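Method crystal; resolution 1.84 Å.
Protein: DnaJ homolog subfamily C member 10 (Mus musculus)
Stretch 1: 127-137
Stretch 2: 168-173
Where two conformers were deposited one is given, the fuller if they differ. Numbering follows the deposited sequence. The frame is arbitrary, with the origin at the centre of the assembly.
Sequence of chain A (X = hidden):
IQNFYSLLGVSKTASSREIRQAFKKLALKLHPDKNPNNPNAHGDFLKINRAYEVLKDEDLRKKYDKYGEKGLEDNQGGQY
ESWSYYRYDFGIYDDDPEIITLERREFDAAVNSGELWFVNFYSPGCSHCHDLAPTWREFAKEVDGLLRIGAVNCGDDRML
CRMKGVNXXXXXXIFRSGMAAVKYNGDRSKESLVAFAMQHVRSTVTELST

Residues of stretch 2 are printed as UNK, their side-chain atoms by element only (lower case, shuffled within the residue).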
# COMPACT_ATOMS: atom_id res chain seq x y z
N SER A 127 -15.08 4.21 2.37
CA SER A 127 -15.86 3.47 3.37
C SER A 127 -16.07 2.02 2.94
O SER A 127 -15.99 1.13 3.78
CB SER A 127 -17.22 4.15 3.62
OG SER A 127 -17.93 3.53 4.67
N HIS A 128 -16.32 1.80 1.65
CA HIS A 128 -16.49 0.40 1.15
C HIS A 128 -15.21 -0.44 1.21
O HIS A 128 -15.27 -1.69 1.44
CB HIS A 128 -17.03 0.38 -0.28
CG HIS A 128 -18.43 0.90 -0.41
ND1 HIS A 128 -19.52 0.22 0.09
CD2 HIS A 128 -18.92 2.02 -1.01
CE1 HIS A 128 -20.63 0.90 -0.21
NE2 HIS A 128 -20.29 1.99 -0.87
N CYS A 129 -14.07 0.24 1.05
CA CYS A 129 -12.75 -0.38 1.22
C CYS A 129 -12.58 -0.78 2.68
O CYS A 129 -12.14 -1.89 2.95
CB CYS A 129 -11.63 0.59 0.75
SG CYS A 129 -11.84 1.11 -0.98
N HIS A 130 -12.92 0.10 3.63
CA HIS A 130 -12.79 -0.29 5.02
C HIS A 130 -13.72 -1.42 5.41
O HIS A 130 -13.38 -2.28 6.27
CB HIS A 130 -12.92 0.92 5.96
CG HIS A 130 -11.64 1.67 6.10
ND1 HIS A 130 -10.84 1.58 7.22
CD2 HIS A 130 -10.97 2.47 5.23
CE1 HIS A 130 -9.74 2.30 7.03
NE2 HIS A 130 -9.80 2.84 5.84
N ASP A 131 -14.88 -1.45 4.77
CA ASP A 131 -15.83 -2.46 5.09
C ASP A 131 -15.30 -3.82 4.66
O ASP A 131 -15.52 -4.80 5.35
CB ASP A 131 -17.16 -2.21 4.35
CG ASP A 131 -18.02 -1.13 5.01
OD1 ASP A 131 -17.65 -0.63 6.09
OD2 ASP A 131 -19.08 -0.78 4.43
N LEU A 132 -14.65 -3.85 3.51
CA LEU A 132 -14.09 -5.06 2.91
C LEU A 132 -12.78 -5.54 3.61
O LEU A 132 -12.52 -6.73 3.71
CB LEU A 132 -13.85 -4.83 1.42
CG LEU A 132 -13.04 -5.91 0.73
CD1 LEU A 132 -13.81 -7.26 0.71
CD2 LEU A 132 -12.67 -5.48 -0.72
N ALA A 133 -12.00 -4.61 4.12
CA ALA A 133 -10.71 -4.96 4.75
C ALA A 133 -10.67 -6.20 5.66
O ALA A 133 -9.84 -7.07 5.47
CB ALA A 133 -10.07 -3.75 5.41
N PRO A 134 -11.56 -6.29 6.68
CA PRO A 134 -11.42 -7.46 7.53
C PRO A 134 -11.67 -8.76 6.78
O PRO A 134 -11.03 -9.76 7.10
CB PRO A 134 -12.51 -7.25 8.61
CG PRO A 134 -12.57 -5.78 8.71
CD PRO A 134 -12.51 -5.32 7.27
N THR A 135 -12.61 -8.77 5.85
CA THR A 135 -12.90 -9.96 5.03
C THR A 135 -11.76 -10.28 4.09
O THR A 135 -11.41 -11.45 3.97
CB THR A 135 -14.15 -9.74 4.19
OG1 THR A 135 -15.22 -9.38 5.04
CG2 THR A 135 -14.55 -11.00 3.36
N TRP A 136 -11.15 -9.26 3.46
CA TRP A 136 -10.01 -9.52 2.60
C TRP A 136 -8.91 -10.22 3.45
O TRP A 136 -8.24 -11.13 2.97
CB TRP A 136 -9.51 -8.19 2.03
CG TRP A 136 -8.51 -8.33 0.91
CD1 TRP A 136 -7.19 -7.98 0.94
CD2 TRP A 136 -8.74 -8.93 -0.38
NE1 TRP A 136 -6.60 -8.26 -0.29
CE2 TRP A 136 -7.53 -8.86 -1.10
CE3 TRP A 136 -9.88 -9.48 -0.99
CZ2 TRP A 136 -7.41 -9.34 -2.43
CZ3 TRP A 136 -9.77 -9.98 -2.31
CH2 TRP A 136 -8.55 -9.90 -3.01
N ARG A 137 -8.68 -9.76 4.67
CA ARG A 137 -7.67 -10.37 5.54
C ARG A 137 -8.03 -11.83 5.90
O ARG A 137 -7.16 -12.70 5.88
CB ARG A 137 -7.57 -9.61 6.87
CG ARG A 137 -7.02 -8.19 6.74
CD ARG A 137 -7.11 -7.50 8.10
NE ARG A 137 -6.58 -6.16 7.93
CZ ARG A 137 -7.28 -5.05 8.10
NH1 ARG A 137 -8.53 -5.11 8.60
NH2 ARG A 137 -6.70 -3.87 7.82
N UNK A 168 -13.08 3.27 -9.46
CA UNK A 168 -13.97 3.25 -8.31
C UNK A 168 -13.40 2.15 -7.39
O UNK A 168 -12.59 1.32 -7.84
c UNK A 168 -15.38 2.98 -8.74
o UNK A 168 -15.48 1.66 -9.22
N UNK A 169 -13.73 2.21 -6.10
CA UNK A 169 -13.03 1.40 -5.10
C UNK A 169 -14.04 0.80 -4.15
O UNK A 169 -15.07 1.39 -3.88
c UNK A 169 -11.28 3.18 -5.28
o UNK A 169 -9.29 5.70 -7.93
c UNK A 169 -9.92 4.84 -7.04
c UNK A 169 -11.75 4.46 -5.56
c UNK A 169 -10.12 2.74 -5.93
c UNK A 169 -11.09 5.29 -6.42
c UNK A 169 -12.03 2.29 -4.35
c UNK A 169 -9.43 3.58 -6.80
N UNK A 170 -13.75 -0.39 -3.63
CA UNK A 170 -12.62 -1.25 -4.01
C UNK A 170 -12.87 -1.88 -5.37
O UNK A 170 -14.04 -2.04 -5.78
c UNK A 170 -12.62 -2.35 -2.93
c UNK A 170 -14.07 -2.41 -2.49
c UNK A 170 -14.62 -1.00 -2.60
N UNK A 171 -11.80 -2.21 -6.09
CA UNK A 171 -11.92 -2.97 -7.34
C UNK A 171 -11.04 -4.20 -7.21
O UNK A 171 -9.86 -4.09 -6.88
o UNK A 171 -12.67 -1.34 -8.89
c UNK A 171 -11.55 -2.11 -8.56
N UNK A 172 -11.63 -5.36 -7.38
CA UNK A 172 -10.88 -6.60 -7.16
C UNK A 172 -10.73 -7.33 -8.50
O UNK A 172 -11.72 -7.61 -9.19
c UNK A 172 -11.45 -5.93 -4.10
c UNK A 172 -12.55 -8.10 -3.80
c UNK A 172 -12.17 -7.02 -4.80
c UNK A 172 -11.57 -7.53 -6.14
N UNK A 173 -9.49 -7.61 -8.87
CA UNK A 173 -9.21 -8.21 -10.18
C UNK A 173 -8.28 -9.37 -9.99
O UNK A 173 -7.32 -9.30 -9.20
c UNK A 173 -10.04 -6.48 -12.94
c UNK A 173 -11.01 -4.25 -13.01
c UNK A 173 -9.54 -4.92 -11.16
c UNK A 173 -10.35 -3.95 -11.81
c UNK A 173 -10.85 -5.51 -13.59
c UNK A 173 -9.38 -6.19 -11.72
c UNK A 173 -8.49 -7.22 -11.08

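Position 168 carries one carbon followed by one oxygen. The oxygen is singly bonded to that carbon, and no methyl accompanies it, which excludes threonine; the side chain stays beyond 8 Å from stretch 1. This is Ser-168, with chi1 at 68° (p).

Position 169 has one carbon leading to a ring of six carbons, and the ring bears one oxygen on the carbon farthest from the attachment point. The contact is made at the base of the side chain: CB of position 169 lies 3.6 Å from SG of Cys-129. A para-hydroxylated six-membered ring identifies Tyr-169. Its CA-to-CB bond points sideways to the helix and the ring leads away.

At position 170 three carbons close a five-membered ring onto the backbone nitrogen. The ring carbon bonded to N lies 3.6 Å from CB of His-128 and 3.8 Å from SG of Cys-129, while the middle carbon of the three is 3.8 Å from CD2 of Leu-132. Only proline has this connectivity, so the residue is Pro-170, and these two carbons are its CD and CG. The peptide bond before it is cis, the CA-to-CB bond points toward the helix, and the ring is puckered C-gamma endo.

Position 171 again holds one carbon and one oxygen, but here CA-to-CB points away from stretch 1 and the side chain makes no contact with it. This is Ser-171. Its OG donates a hydrogen bond to O of Ser-168 at 2.9 Å, tying the start of the strand back across the cis turn.

Position 172 shows four carbons, forked at the second. One terminal carbon lies 3.6 Å from CD2 of Leu-132; the other lies 3.7 Å from CZ3 of Trp-136, approaching that ring obliquely. The fork is the pattern of leucine rather than isoleucine, whose fork is at the first. The CA-to-CB bond of Leu-172 points toward the helix, with chi1 m and chi2 t; the two methyls are CD2 and CD1 respectively.

Position 173 has one carbon and a six-carbon ring without oxygen; CA-to-CB points away, and no side-chain atom comes within 8 Å of stretch 1. It is Phe-173.

The contact works by apolar packing: no hydrogen bond crosses between the stretches, and about 300 Å² is buried in total. On the helix, Leu-132 follows Cys-129 by three residues and His-128 by four, and Trp-136 follows Leu-132 by four, about one turn each, so these side chains share the side that meets stretch 2. In the strand, alternation turns Leu-172 inward and its neighbours outward. The CA atoms of Cys-129 and Pro-170 are 5.3 Å apart, whereas those of Trp-136 and Leu-172 are 10.2 Å apart. The backbones thus pass closely at the cis-proline, and longer side chains span the wider gap beyond it.

Stretch 2 (168-173) SYPSLF
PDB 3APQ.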